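Local coordinates for protein galactonate dehydratase (Zobellia galactanivorans, PDB 5OLC) that belongs to the enolase superfamily, joining a mandelate racemase/muconate lactonizing enzyme-type N-terminal domain to a TIM-barrel-like C-terminal domain in an assembly of eight chains, at residues Lys289-Ala294 and Val299-His304; Glu254-Lys259 and Lys263-Lys268; Ile224-Glu229 and Val271-Pro276; Ser313-Leu318 and Pro334-Asp339. All blocks are in the same frame, centred on the assembly; numbering follows the deposited sequence.

Interaction 1: Lys289-Ala294 and Val299-His304; sequences KIATLA and VDLVPH
Leu301 points its side chain at helix 283-296 and does the touching with one methyl, CD1, which is met by Ile290, Ala291 and Ala294. CD1 lies 3.7 Å from Ala291 CA and 3.9 Å from Ala294 CB, so it rests on the helix backbone as much as on side chains. Ile290 meets the same methyl from one flank: its CG2 branch stands 4.1 Å from Leu301 CD1, and the two side chains cross at about a right angle. In the leucine, chi1 of -150° sets CG anti to the backbone N and carries CD1 to the helix. This is a helix-to-strand connection of the TIM-barrel-like domain, in which helix 283-296 returns the chain to strand 300-301 and packs on the outside of that strand. The turn between them is tied by a backbone hydrogen bond between residues five apart in sequence, Val299 N to Ala294 O, 3.0 Å and nearly straight (170° at the hydrogen). Phe266 of helix 258-267 packs on both Ala294 and Val299. Asp300 points away from the helix, and its OD2 forms a salt bridge with Lys210 of a neighbouring subunit.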
loop_
_atom_site.group_PDB
_atom_site.type_symbol
_atom_site.label_atom_id
_atom_site.label_comp_id
_atom_site.label_asym_id
_atom_site.label_seq_id
_atom_site.Cartn_x
_atom_site.Cartn_y
_atom_site.Cartn_z
ATOM N N LYS A 289 -12.784 20.189 -16.782
ATOM C CA LYS A 289 -12.018 19.930 -15.556
ATOM C C LYS A 289 -11.596 18.457 -15.489
ATOM O O LYS A 289 -10.438 18.150 -15.172
ATOM C CB LYS A 289 -12.761 20.421 -14.307
ATOM C CG LYS A 289 -12.916 21.946 -14.273
ATOM C CD LYS A 289 -13.423 22.365 -12.886
ATOM C CE LYS A 289 -13.044 23.754 -12.436
ATOM N NZ LYS A 289 -13.673 24.773 -13.283
ATOM N N ILE A 290 -12.506 17.559 -15.920
ATOM C CA ILE A 290 -12.260 16.117 -16.081
ATOM C C ILE A 290 -11.140 15.930 -17.156
ATOM O O ILE A 290 -10.295 15.061 -16.993
ATOM C CB ILE A 290 -13.568 15.359 -16.456
ATOM C CG1 ILE A 290 -14.582 15.413 -15.304
ATOM C CG2 ILE A 290 -13.281 13.901 -16.894
ATOM C CD1 ILE A 290 -16.024 14.986 -15.693
ATOM N N ALA A 291 -11.113 16.775 -18.203
ATOM C CA ALA A 291 -10.090 16.710 -19.245
ATOM C C ALA A 291 -8.682 17.025 -18.707
ATOM O O ALA A 291 -7.730 16.358 -19.107
ATOM C CB ALA A 291 -10.453 17.606 -20.416
ATOM N N THR A 292 -8.570 17.991 -17.760
ATOM C CA THR A 292 -7.334 18.389 -17.047
ATOM C C THR A 292 -6.807 17.186 -16.223
ATOM O O THR A 292 -5.604 16.889 -16.221
ATOM C CB THR A 292 -7.669 19.609 -16.145
ATOM O OG1 THR A 292 -7.788 20.769 -16.969
ATOM C CG2 THR A 292 -6.658 19.851 -15.019
ATOM N N LEU A 293 -7.740 16.520 -15.509
ATOM C CA LEU A 293 -7.482 15.351 -14.688
ATOM C C LEU A 293 -7.024 14.200 -15.567
ATOM O O LEU A 293 -5.965 13.626 -15.306
ATOM C CB LEU A 293 -8.754 14.947 -13.936
ATOM C CG LEU A 293 -8.864 15.411 -12.494
ATOM C CD1 LEU A 293 -10.187 15.001 -11.909
ATOM C CD2 LEU A 293 -7.763 14.800 -11.632
ATOM N N ALA A 294 -7.799 13.876 -16.634
ATOM C CA ALA A 294 -7.469 12.811 -17.575
ATOM C C ALA A 294 -6.052 12.979 -18.039
ATOM O O ALA A 294 -5.301 12.017 -17.977
ATOM C CB ALA A 294 -8.422 12.831 -18.758
ATOM N N VAL A 299 -4.498 9.533 -19.376
ATOM C CA VAL A 299 -5.599 8.675 -19.840
ATOM C C VAL A 299 -6.313 9.450 -20.918
ATOM O O VAL A 299 -6.659 10.615 -20.695
ATOM C CB VAL A 299 -6.639 8.326 -18.739
ATOM C CG1 VAL A 299 -7.521 7.155 -19.165
ATOM C CG2 VAL A 299 -5.985 8.052 -17.387
ATOM N N ASP A 300 -6.611 8.785 -22.051
ATOM C CA ASP A 300 -7.329 9.369 -23.193
ATOM C C ASP A 300 -8.763 9.701 -22.810
ATOM O O ASP A 300 -9.330 9.058 -21.920
ATOM C CB ASP A 300 -7.370 8.396 -24.388
ATOM C CG ASP A 300 -6.045 7.804 -24.794
ATOM O OD1 ASP A 300 -5.501 6.979 -24.020
ATOM O OD2 ASP A 300 -5.588 8.096 -25.923
ATOM N N LEU A 301 -9.350 10.691 -23.508
ATOM C CA LEU A 301 -10.735 11.140 -23.332
ATOM C C LEU A 301 -11.451 11.171 -24.660
ATOM O O LEU A 301 -11.030 11.874 -25.582
ATOM C CB LEU A 301 -10.816 12.535 -22.686
ATOM C CG LEU A 301 -12.046 12.799 -21.844
ATOM C CD1 LEU A 301 -11.714 13.750 -20.711
ATOM C CD2 LEU A 301 -13.200 13.307 -22.685
ATOM N N VAL A 302 -12.535 10.404 -24.757
ATOM C CA VAL A 302 -13.429 10.384 -25.909
ATOM C C VAL A 302 -14.758 10.568 -25.215
ATOM O O VAL A 302 -15.107 9.693 -24.428
ATOM C CB VAL A 302 -13.386 9.070 -26.746
ATOM C CG1 VAL A 302 -14.395 9.130 -27.901
ATOM C CG2 VAL A 302 -11.979 8.769 -27.261
ATOM N N PRO A 303 -15.471 11.702 -25.353
ATOM C CA PRO A 303 -16.724 11.844 -24.605
ATOM C C PRO A 303 -17.853 10.935 -25.091
ATOM O O PRO A 303 -17.802 10.398 -26.207
ATOM C CB PRO A 303 -17.047 13.333 -24.738
ATOM C CG PRO A 303 -16.431 13.739 -26.003
ATOM C CD PRO A 303 -15.208 12.886 -26.196
ATOM N N HIS A 304 -18.846 10.724 -24.227
ATOM C CA HIS A 304 -20.023 9.944 -24.572
ATOM C C HIS A 304 -21.056 10.953 -25.095
ATOM O O HIS A 304 -21.222 12.018 -24.483
ATOM C CB HIS A 304 -20.550 9.186 -23.340
ATOM C CG HIS A 304 -21.778 8.361 -23.605
ATOM N ND1 HIS A 304 -23.034 8.753 -23.142
ATOM C CD2 HIS A 304 -21.905 7.189 -24.273
ATOM C CE1 HIS A 304 -23.875 7.815 -23.553
ATOM N NE2 HIS A 304 -23.246 6.855 -24.239
#

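Interaction 2: Glu254-Lys259 and Lys263-Lys268; sequences ECEYLK and KRLFDK
The carboxylate of Glu256 is carried on a side chain that faces Leu265, but the meeting is made by the methylene CG, short of the carboxylate, 4.5 Å from Leu265 CD1. At the carboxylate itself, OE2 is held by the hydroxyl of Tyr236 and by a salt bridge to Arg98 of a neighbouring subunit. OE1 lies 5.1 Å from Arg264 NE, near an opposite charge without contact.

The setting is the strand 250-252, helix 258-267, strand 273-274 unit of the barrel, a beta-alpha-beta crossover. The loop carrying Glu256 leads from the first strand into the helix, and Glu256 and Leu265 pack its approach against a later turn of that same helix. An ordinary helical hydrogen bond joins the segments near the other end, from Lys263 N to Lys259 O, 2.9 Å long and bent to 141° at the hydrogen.

The two lysines, one turn apart on the helix, find different partners for their amines. Lys259 NZ forms a salt bridge with Glu286 of helix 283-296, while Lys263 makes a cation-pi contact with Tyr297 of another subunit. The Lys263 chain is bent at chi2 (80°) and again at chi4 (66°), which brings its amine forward along the helix to Asp267, one turn on. There Lys263 NZ closes a salt bridge of 2.7 Å to Asp267 OD2, approaching the syn lone pair of that oxygen, on the side of the other carboxylate oxygen.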
loop_
_atom_site.group_PDB
_atom_site.type_symbol
_atom_site.label_atom_id
_atom_site.label_comp_id
_atom_site.label_asym_id
_atom_site.label_seq_id
_atom_site.Cartn_x
_atom_site.Cartn_y
_atom_site.Cartn_z
ATOM N N GLU A 254 -19.206 6.434 -18.703
ATOM C CA GLU A 254 -20.524 6.926 -19.137
ATOM C C GLU A 254 -21.269 7.368 -17.880
ATOM O O GLU A 254 -21.663 8.524 -17.766
ATOM C CB GLU A 254 -21.353 5.791 -19.757
ATOM C CG GLU A 254 -21.046 5.397 -21.187
ATOM C CD GLU A 254 -22.123 4.503 -21.782
ATOM O OE1 GLU A 254 -21.760 3.516 -22.462
ATOM O OE2 GLU A 254 -23.328 4.775 -21.555
ATOM N N CYS A 255 -21.350 6.440 -16.897
ATOM C CA CYS A 255 -22.021 6.535 -15.603
ATOM C C CYS A 255 -21.182 7.230 -14.500
ATOM O O CYS A 255 -21.578 7.211 -13.327
ATOM C CB CYS A 255 -22.491 5.150 -15.167
ATOM S SG CYS A 255 -23.215 4.168 -16.505
ATOM N N GLU A 256 -20.056 7.874 -14.878
ATOM C CA GLU A 256 -19.218 8.620 -13.934
ATOM C C GLU A 256 -19.526 10.111 -13.993
ATOM O O GLU A 256 -19.684 10.675 -15.074
ATOM C CB GLU A 256 -17.727 8.325 -14.129
ATOM C CG GLU A 256 -17.257 7.050 -13.452
ATOM C CD GLU A 256 -17.244 7.033 -11.932
ATOM O OE1 GLU A 256 -17.220 8.119 -11.313
ATOM O OE2 GLU A 256 -17.239 5.921 -11.358
ATOM N N TYR A 257 -19.682 10.726 -12.818
ATOM C CA TYR A 257 -20.079 12.122 -12.662
ATOM C C TYR A 257 -19.088 12.913 -11.813
ATOM O O TYR A 257 -18.612 12.428 -10.783
ATOM C CB TYR A 257 -21.487 12.195 -12.024
ATOM C CG TYR A 257 -22.588 11.535 -12.835
ATOM C CD1 TYR A 257 -22.811 10.161 -12.760
ATOM C CD2 TYR A 257 -23.439 12.290 -13.637
ATOM C CE1 TYR A 257 -23.810 9.546 -13.518
ATOM C CE2 TYR A 257 -24.449 11.689 -14.391
ATOM C CZ TYR A 257 -24.629 10.316 -14.329
ATOM O OH TYR A 257 -25.639 9.728 -15.053
ATOM N N LEU A 258 -18.801 14.143 -12.246
ATOM C CA LEU A 258 -17.909 15.137 -11.627
ATOM C C LEU A 258 -16.420 14.775 -11.674
ATOM O O LEU A 258 -16.037 13.647 -12.013
ATOM C CB LEU A 258 -18.324 15.501 -10.175
ATOM C CG LEU A 258 -19.758 15.986 -9.948
ATOM C CD1 LEU A 258 -19.976 16.343 -8.489
ATOM C CD2 LEU A 258 -20.091 17.200 -10.822
ATOM N N LYS A 259 -15.580 15.773 -11.340
ATOM C CA LYS A 259 -14.121 15.659 -11.262
ATOM C C LYS A 259 -13.754 14.613 -10.191
ATOM O O LYS A 259 -12.824 13.816 -10.390
ATOM C CB LYS A 259 -13.475 17.037 -10.956
ATOM C CG LYS A 259 -13.971 17.757 -9.672
ATOM C CD LYS A 259 -13.209 19.046 -9.355
ATOM C CE LYS A 259 -13.939 20.293 -9.765
ATOM N NZ LYS A 259 -15.120 20.549 -8.891
ATOM N N LYS A 263 -11.679 11.221 -10.691
ATOM C CA LYS A 263 -10.422 11.067 -9.948
ATOM C C LYS A 263 -10.377 9.654 -9.362
ATOM O O LYS A 263 -9.362 8.977 -9.504
ATOM C CB LYS A 263 -10.315 12.169 -8.865
ATOM C CG LYS A 263 -9.704 11.832 -7.506
ATOM C CD LYS A 263 -8.189 11.809 -7.496
ATOM C CE LYS A 263 -7.614 12.088 -6.121
ATOM N NZ LYS A 263 -7.895 11.054 -5.075
ATOM N N ARG A 264 -11.511 9.190 -8.767
ATOM C CA ARG A 264 -11.645 7.861 -8.177
ATOM C C ARG A 264 -11.542 6.770 -9.251
ATOM O O ARG A 264 -10.900 5.754 -8.989
ATOM C CB ARG A 264 -12.894 7.749 -7.271
ATOM C CG ARG A 264 -14.126 6.967 -7.780
ATOM C CD ARG A 264 -15.195 6.794 -6.696
ATOM N NE ARG A 264 -15.960 8.020 -6.382
ATOM C CZ ARG A 264 -15.702 8.876 -5.380
ATOM N NH1 ARG A 264 -16.471 9.941 -5.193
ATOM N NH2 ARG A 264 -14.662 8.676 -4.573
ATOM N N LEU A 265 -12.066 7.010 -10.468
ATOM C CA LEU A 265 -11.949 6.042 -11.557
ATOM C C LEU A 265 -10.482 5.895 -11.995
ATOM O O LEU A 265 -9.993 4.775 -12.161
ATOM C CB LEU A 265 -12.844 6.451 -12.751
ATOM C CG LEU A 265 -12.812 5.527 -13.994
ATOM C CD1 LEU A 265 -13.697 4.342 -13.818
ATOM C CD2 LEU A 265 -13.204 6.272 -15.225
ATOM N N PHE A 266 -9.787 7.028 -12.146
ATOM C CA PHE A 266 -8.392 7.063 -12.571
ATOM C C PHE A 266 -7.418 6.540 -11.508
ATOM O O PHE A 266 -6.372 5.988 -11.876
ATOM C CB PHE A 266 -7.981 8.490 -13.013
ATOM C CG PHE A 266 -8.743 9.117 -14.163
ATOM C CD1 PHE A 266 -9.058 8.380 -15.305
ATOM C CD2 PHE A 266 -9.060 10.467 -14.147
ATOM C CE1 PHE A 266 -9.730 8.972 -16.374
ATOM C CE2 PHE A 266 -9.718 11.060 -15.226
ATOM C CZ PHE A 266 -10.049 10.308 -16.333
ATOM N N ASP A 267 -7.750 6.725 -10.198
ATOM C CA ASP A 267 -6.909 6.289 -9.086
ATOM C C ASP A 267 -6.797 4.794 -9.040
ATOM O O ASP A 267 -5.827 4.269 -8.491
ATOM C CB ASP A 267 -7.464 6.791 -7.745
ATOM C CG ASP A 267 -7.004 8.168 -7.312
ATOM O OD1 ASP A 267 -6.120 8.741 -7.974
ATOM O OD2 ASP A 267 -7.503 8.656 -6.300
ATOM N N LYS A 268 -7.786 4.106 -9.616
ATOM C CA LYS A 268 -7.851 2.658 -9.619
ATOM C C LYS A 268 -7.387 2.036 -10.949
ATOM O O LYS A 268 -7.590 0.838 -11.151
ATOM C CB LYS A 268 -9.257 2.185 -9.207
ATOM C CG LYS A 268 -9.728 2.679 -7.843
ATOM C CD LYS A 268 -10.682 1.683 -7.165
ATOM C CE LYS A 268 -10.021 0.795 -6.118
ATOM N NZ LYS A 268 -10.694 0.887 -4.790
#

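Interaction 3: Ile224-Glu229 and Val271-Pro276; sequences ISWFEE and VDIAQP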
loop_
_atom_site.group_PDB
_atom_site.type_symbol
_atom_site.label_atom_id
_atom_site.label_comp_id
_atom_site.label_asym_id
_atom_site.label_seq_id
_atom_site.Cartn_x
_atom_site.Cartn_y
_atom_site.Cartn_z
ATOM N N ILE A 224 -10.282 -5.384 -32.194
ATOM C CA ILE A 224 -11.232 -4.473 -31.555
ATOM C C ILE A 224 -10.490 -3.267 -31.002
ATOM O O ILE A 224 -9.552 -3.430 -30.216
ATOM C CB ILE A 224 -12.169 -5.169 -30.529
ATOM C CG1 ILE A 224 -12.887 -6.404 -31.148
ATOM C CG2 ILE A 224 -13.161 -4.181 -29.899
ATOM C CD1 ILE A 224 -13.622 -6.203 -32.540
ATOM N N SER A 225 -10.894 -2.063 -31.453
ATOM C CA SER A 225 -10.291 -0.796 -31.045
ATOM C C SER A 225 -10.483 -0.502 -29.555
ATOM O O SER A 225 -9.561 0.019 -28.932
ATOM C CB SER A 225 -10.765 0.347 -31.929
ATOM O OG SER A 225 -10.316 0.116 -33.256
ATOM N N TRP A 226 -11.647 -0.874 -28.976
ATOM C CA TRP A 226 -11.902 -0.755 -27.539
ATOM C C TRP A 226 -13.190 -1.471 -27.095
ATOM O O TRP A 226 -14.087 -1.709 -27.906
ATOM C CB TRP A 226 -11.845 0.706 -26.999
ATOM C CG TRP A 226 -13.050 1.560 -27.233
ATOM C CD1 TRP A 226 -14.280 1.421 -26.664
ATOM C CD2 TRP A 226 -13.091 2.782 -27.980
ATOM N NE1 TRP A 226 -15.108 2.435 -27.076
ATOM C CE2 TRP A 226 -14.407 3.281 -27.894
ATOM C CE3 TRP A 226 -12.161 3.468 -28.779
ATOM C CZ2 TRP A 226 -14.812 4.445 -28.559
ATOM C CZ3 TRP A 226 -12.559 4.628 -29.426
ATOM C CH2 TRP A 226 -13.866 5.113 -29.302
ATOM N N PHE A 227 -13.265 -1.790 -25.785
ATOM C CA PHE A 227 -14.410 -2.407 -25.143
ATOM C C PHE A 227 -15.019 -1.383 -24.178
ATOM O O PHE A 227 -14.420 -1.041 -23.153
ATOM C CB PHE A 227 -14.014 -3.728 -24.448
ATOM C CG PHE A 227 -15.132 -4.649 -23.988
ATOM C CD1 PHE A 227 -16.469 -4.307 -24.182
ATOM C CD2 PHE A 227 -14.844 -5.851 -23.347
ATOM C CE1 PHE A 227 -17.490 -5.146 -23.749
ATOM C CE2 PHE A 227 -15.872 -6.698 -22.920
ATOM C CZ PHE A 227 -17.186 -6.335 -23.117
ATOM N N GLU A 228 -16.209 -0.873 -24.555
ATOM C CA GLU A 228 -16.980 0.132 -23.825
ATOM C C GLU A 228 -17.881 -0.494 -22.775
ATOM O O GLU A 228 -18.555 -1.489 -23.049
ATOM C CB GLU A 228 -17.784 1.018 -24.792
ATOM C CG GLU A 228 -18.060 2.408 -24.242
ATOM C CD GLU A 228 -18.833 3.333 -25.162
ATOM O OE1 GLU A 228 -18.280 3.717 -26.217
ATOM O OE2 GLU A 228 -19.973 3.712 -24.808
ATOM N N GLU A 229 -17.870 0.106 -21.567
ATOM C CA GLU A 229 -18.624 -0.308 -20.378
ATOM C C GLU A 229 -18.694 -1.872 -20.233
ATOM O O GLU A 229 -19.792 -2.439 -20.263
ATOM C CB GLU A 229 -20.012 0.377 -20.368
ATOM C CG GLU A 229 -19.963 1.874 -20.103
ATOM C CD GLU A 229 -19.929 2.309 -18.647
ATOM O OE1 GLU A 229 -20.939 2.097 -17.937
ATOM O OE2 GLU A 229 -18.925 2.937 -18.239
ATOM N N VAL A 271 -9.572 2.379 -16.671
ATOM C CA VAL A 271 -9.737 2.570 -18.102
ATOM C C VAL A 271 -8.491 3.059 -18.849
ATOM O O VAL A 271 -7.599 3.699 -18.280
ATOM C CB VAL A 271 -10.949 3.503 -18.385
ATOM C CG1 VAL A 271 -12.247 2.871 -17.910
ATOM C CG2 VAL A 271 -10.765 4.894 -17.781
ATOM N N ASP A 272 -8.481 2.753 -20.158
ATOM C CA ASP A 272 -7.519 3.197 -21.149
ATOM C C ASP A 272 -8.084 4.506 -21.736
ATOM O O ASP A 272 -7.312 5.421 -22.042
ATOM C CB ASP A 272 -7.364 2.136 -22.256
ATOM C CG ASP A 272 -6.483 0.974 -21.879
ATOM O OD1 ASP A 272 -5.254 1.179 -21.730
ATOM O OD2 ASP A 272 -7.006 -0.145 -21.765
ATOM N N ILE A 273 -9.439 4.582 -21.874
ATOM C CA ILE A 273 -10.207 5.726 -22.412
ATOM C C ILE A 273 -11.322 6.095 -21.445
ATOM O O ILE A 273 -12.141 5.235 -21.111
ATOM C CB ILE A 273 -10.838 5.413 -23.807
ATOM C CG1 ILE A 273 -9.823 4.899 -24.833
ATOM C CG2 ILE A 273 -11.603 6.605 -24.346
ATOM C CD1 ILE A 273 -10.091 3.549 -25.274
ATOM N N ALA A 274 -11.395 7.378 -21.045
ATOM C CA ALA A 274 -12.450 7.884 -20.162
ATOM C C ALA A 274 -13.550 8.487 -21.033
ATOM O O ALA A 274 -13.247 9.274 -21.929
ATOM C CB ALA A 274 -11.889 8.931 -19.219
ATOM N N GLN A 275 -14.819 8.099 -20.802
ATOM C CA GLN A 275 -15.919 8.564 -21.637
ATOM C C GLN A 275 -16.975 9.365 -20.866
ATOM O O GLN A 275 -18.104 8.888 -20.738
ATOM C CB GLN A 275 -16.549 7.392 -22.436
ATOM C CG GLN A 275 -15.565 6.699 -23.370
ATOM C CD GLN A 275 -16.172 6.009 -24.565
ATOM O OE1 GLN A 275 -15.812 4.875 -24.891
ATOM N NE2 GLN A 275 -17.013 6.709 -25.317
ATOM N N PRO A 276 -16.678 10.600 -20.380
ATOM C CA PRO A 276 -17.739 11.379 -19.704
ATOM C C PRO A 276 -18.744 11.952 -20.706
ATOM O O PRO A 276 -18.350 12.344 -21.810
ATOM C CB PRO A 276 -16.984 12.515 -18.990
ATOM C CG PRO A 276 -15.578 12.422 -19.432
ATOM C CD PRO A 276 -15.424 11.371 -20.476
#
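Two strands of the barrel wall, 224-228 and 273-274, face each other here across strand 250-252, which lies between them in the sheet. They share no backbone pairing, and the CA atoms of Trp226 and Ile273 are 8.4 Å apart. Side chains bridge that width. Ile273 sends its CD1 methyl to the root of the indole, 3.8 Å from Trp226 CB and 4.1 Å from Trp226 CG. The approach to the ring is oblique, and the two side chains cross at about a right angle. A chi1 of 79° turns the indole of Trp226 towards Ile273 and Gln275, and the edge of the ring has the backbone N of Glu228 in its plane. Tyr140 meets the indole edge-to-face.

Two residues on in each segment, the extended side chains of Glu228 and Gln275 cross at about a right angle, with Glu228 OE1 3.5 Å from Gln275 CD. The amide plane stands 87° from the indole plane and 72° from the carboxylate. Glu228 OE2 forms a salt bridge with Lys172, and Ser251 of the intervening strand touches Trp226, Glu228 and Ile273. Apolar contact thus gives way to polar groups towards the C-terminal ends of the strands, the end of the barrel at which enolase-superfamily enzymes place their active sites.

Interaction 4: Ser313-Leu318 and Pro334-Asp339; sequences SAAVHL and PTMELD
This is a small, buried, wholly apolar contact between a helix and the barrel wall, made where Met336, just ahead of strand 337-339, lies against helix 309-321 of the TIM-barrel-like domain. Strand 337-339 runs parallel to strand 136-142, and the methionine fills the layer between that part of the wall and the helix packed outside it. No hydrogen bond crosses between the segments.

Met336 supplies nearly everything from its side. Its CG sits between the backbone N and the carbonyl carbon (chi1 75°), and from there the chain runs extended, carrying the thioether onto the helix surface. The sulphur lies over backbone as well as side chain: SD is 3.8 Å from Val316 N and 4.0 Å from Ala315 C, while the Ala315 methyl, which points to the 334-339 segment, stands 4.1 Å from SD. The small alanine probably lets the thioether lie close to the helix backbone at this turn.

Around them Ile312 and Val319 of the same helix, Ile137 of strand 136-142 and Leu361 of strand 360-362 also touch Met336, surrounding it with aliphatic groups. Val316 makes the closest contact, although its CB is directed away from the 334-339 segment. With CG1 anti to the backbone N (chi1 -173°), the CG2 methyl is left beside that nitrogen, where it meets Met336 CE at 3.6 Å.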
loop_
_atom_site.group_PDB
_atom_site.type_symbol
_atom_site.label_atom_id
_atom_site.label_comp_id
_atom_site.label_asym_id
_atom_site.label_seq_id
_atom_site.Cartn_x
_atom_site.Cartn_y
_atom_site.Cartn_z
ATOM N N SER A 313 -22.984 19.026 -30.603
ATOM C CA SER A 313 -22.245 20.292 -30.713
ATOM C C SER A 313 -21.254 20.498 -29.574
ATOM O O SER A 313 -20.095 20.787 -29.852
ATOM C CB SER A 313 -23.197 21.477 -30.802
ATOM O OG SER A 313 -23.848 21.462 -32.057
ATOM N N ALA A 314 -21.696 20.298 -28.306
ATOM C CA ALA A 314 -20.869 20.417 -27.109
ATOM C C ALA A 314 -19.629 19.495 -27.210
ATOM O O ALA A 314 -18.518 19.929 -26.873
ATOM C CB ALA A 314 -21.695 20.089 -25.876
ATOM N N ALA A 315 -19.812 18.255 -27.743
ATOM C CA ALA A 315 -18.716 17.311 -27.977
ATOM C C ALA A 315 -17.835 17.782 -29.115
ATOM O O ALA A 315 -16.623 17.715 -28.976
ATOM C CB ALA A 315 -19.242 15.921 -28.254
ATOM N N VAL A 316 -18.417 18.313 -30.206
ATOM C CA VAL A 316 -17.631 18.843 -31.337
ATOM C C VAL A 316 -16.643 19.874 -30.793
ATOM O O VAL A 316 -15.444 19.775 -31.046
ATOM C CB VAL A 316 -18.481 19.481 -32.478
ATOM C CG1 VAL A 316 -17.601 19.846 -33.664
ATOM C CG2 VAL A 316 -19.626 18.581 -32.920
ATOM N N HIS A 317 -17.157 20.824 -30.008
ATOM C CA HIS A 317 -16.367 21.882 -29.413
ATOM C C HIS A 317 -15.430 21.383 -28.327
ATOM O O HIS A 317 -14.350 21.943 -28.186
ATOM C CB HIS A 317 -17.265 23.025 -28.945
ATOM C CG HIS A 317 -17.806 23.795 -30.109
ATOM N ND1 HIS A 317 -17.186 24.951 -30.556
ATOM C CD2 HIS A 317 -18.807 23.481 -30.967
ATOM C CE1 HIS A 317 -17.869 25.336 -31.628
ATOM N NE2 HIS A 317 -18.853 24.483 -31.914
ATOM N N LEU A 318 -15.782 20.296 -27.610
ATOM C CA LEU A 318 -14.862 19.771 -26.591
ATOM C C LEU A 318 -13.683 19.011 -27.209
ATOM O O LEU A 318 -12.544 19.329 -26.851
ATOM C CB LEU A 318 -15.551 18.956 -25.501
ATOM C CG LEU A 318 -14.642 18.664 -24.310
ATOM C CD1 LEU A 318 -15.117 19.354 -23.042
ATOM C CD2 LEU A 318 -14.424 17.170 -24.148
ATOM N N PRO A 334 -8.741 13.159 -33.908
ATOM C CA PRO A 334 -9.560 12.614 -32.811
ATOM C C PRO A 334 -10.910 12.075 -33.266
ATOM O O PRO A 334 -11.330 12.386 -34.376
ATOM C CB PRO A 334 -9.746 13.822 -31.902
ATOM C CG PRO A 334 -9.743 14.968 -32.820
ATOM C CD PRO A 334 -8.747 14.635 -33.886
ATOM N N THR A 335 -11.594 11.280 -32.399
ATOM C CA THR A 335 -12.948 10.741 -32.640
ATOM C C THR A 335 -13.923 11.214 -31.548
ATOM O O THR A 335 -13.498 11.686 -30.486
ATOM C CB THR A 335 -13.002 9.195 -32.725
ATOM O OG1 THR A 335 -12.779 8.613 -31.437
ATOM C CG2 THR A 335 -12.070 8.608 -33.768
ATOM N N MET A 336 -15.234 11.064 -31.820
ATOM C CA MET A 336 -16.330 11.379 -30.903
ATOM C C MET A 336 -17.543 10.515 -31.238
ATOM O O MET A 336 -17.602 9.950 -32.337
ATOM C CB MET A 336 -16.675 12.871 -30.924
ATOM C CG MET A 336 -17.428 13.306 -32.156
ATOM S SD MET A 336 -18.027 14.981 -32.008
ATOM C CE MET A 336 -19.001 15.047 -33.404
ATOM N N GLU A 337 -18.504 10.406 -30.302
ATOM C CA GLU A 337 -19.688 9.581 -30.523
ATOM C C GLU A 337 -20.729 10.259 -31.410
ATOM O O GLU A 337 -21.373 11.229 -30.999
ATOM C CB GLU A 337 -20.305 9.086 -29.196
ATOM C CG GLU A 337 -21.277 7.928 -29.376
ATOM C CD GLU A 337 -21.641 7.121 -28.145
ATOM O OE1 GLU A 337 -20.783 6.965 -27.244
ATOM O OE2 GLU A 337 -22.765 6.568 -28.125
ATOM N N LEU A 338 -20.917 9.707 -32.617
ATOM C CA LEU A 338 -21.915 10.204 -33.551
ATOM C C LEU A 338 -23.033 9.170 -33.722
ATOM O O LEU A 338 -22.879 8.224 -34.504
ATOM C CB LEU A 338 -21.267 10.578 -34.896
ATOM C CG LEU A 338 -22.091 11.456 -35.846
ATOM C CD1 LEU A 338 -22.189 12.902 -35.350
ATOM C CD2 LEU A 338 -21.497 11.445 -37.217
ATOM N N ASP A 339 -24.144 9.338 -32.955
ATOM C CA ASP A 339 -25.324 8.463 -32.995
ATOM C C ASP A 339 -25.931 8.450 -34.396
ATOM O O ASP A 339 -26.368 9.496 -34.879
ATOM C CB ASP A 339 -26.374 8.892 -31.946
ATOM C CG ASP A 339 -27.626 8.024 -31.879
ATOM O OD1 ASP A 339 -27.506 6.790 -32.051
ATOM O OD2 ASP A 339 -28.720 8.576 -31.624
#

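How the interactions relate
All four contacts belong to the barrel domain, in different settings. Interaction 3 lies inside the wall and mixes apolar with polar groups; interaction 4 is buried and apolar, in the layer between wall and helix. Interaction 2 is buried and interaction 1 only partly, both on the helix side of the wall and both touching the second subunit; they combine methyl packing with backbone bonds, and interaction 2 adds charged pairs. Interactions 1 and 3 share the sheet, strands 273-274 and 300-301 being neighbours joined by a probable hydrogen bond from Ala274 N to Asp300 O. Phe266 links interaction 2 to both. Interactions 3 and 4 approach through Glu228 and Glu337, each salt-bridged to Lys172, whereas interactions 2 and 4 do not touch.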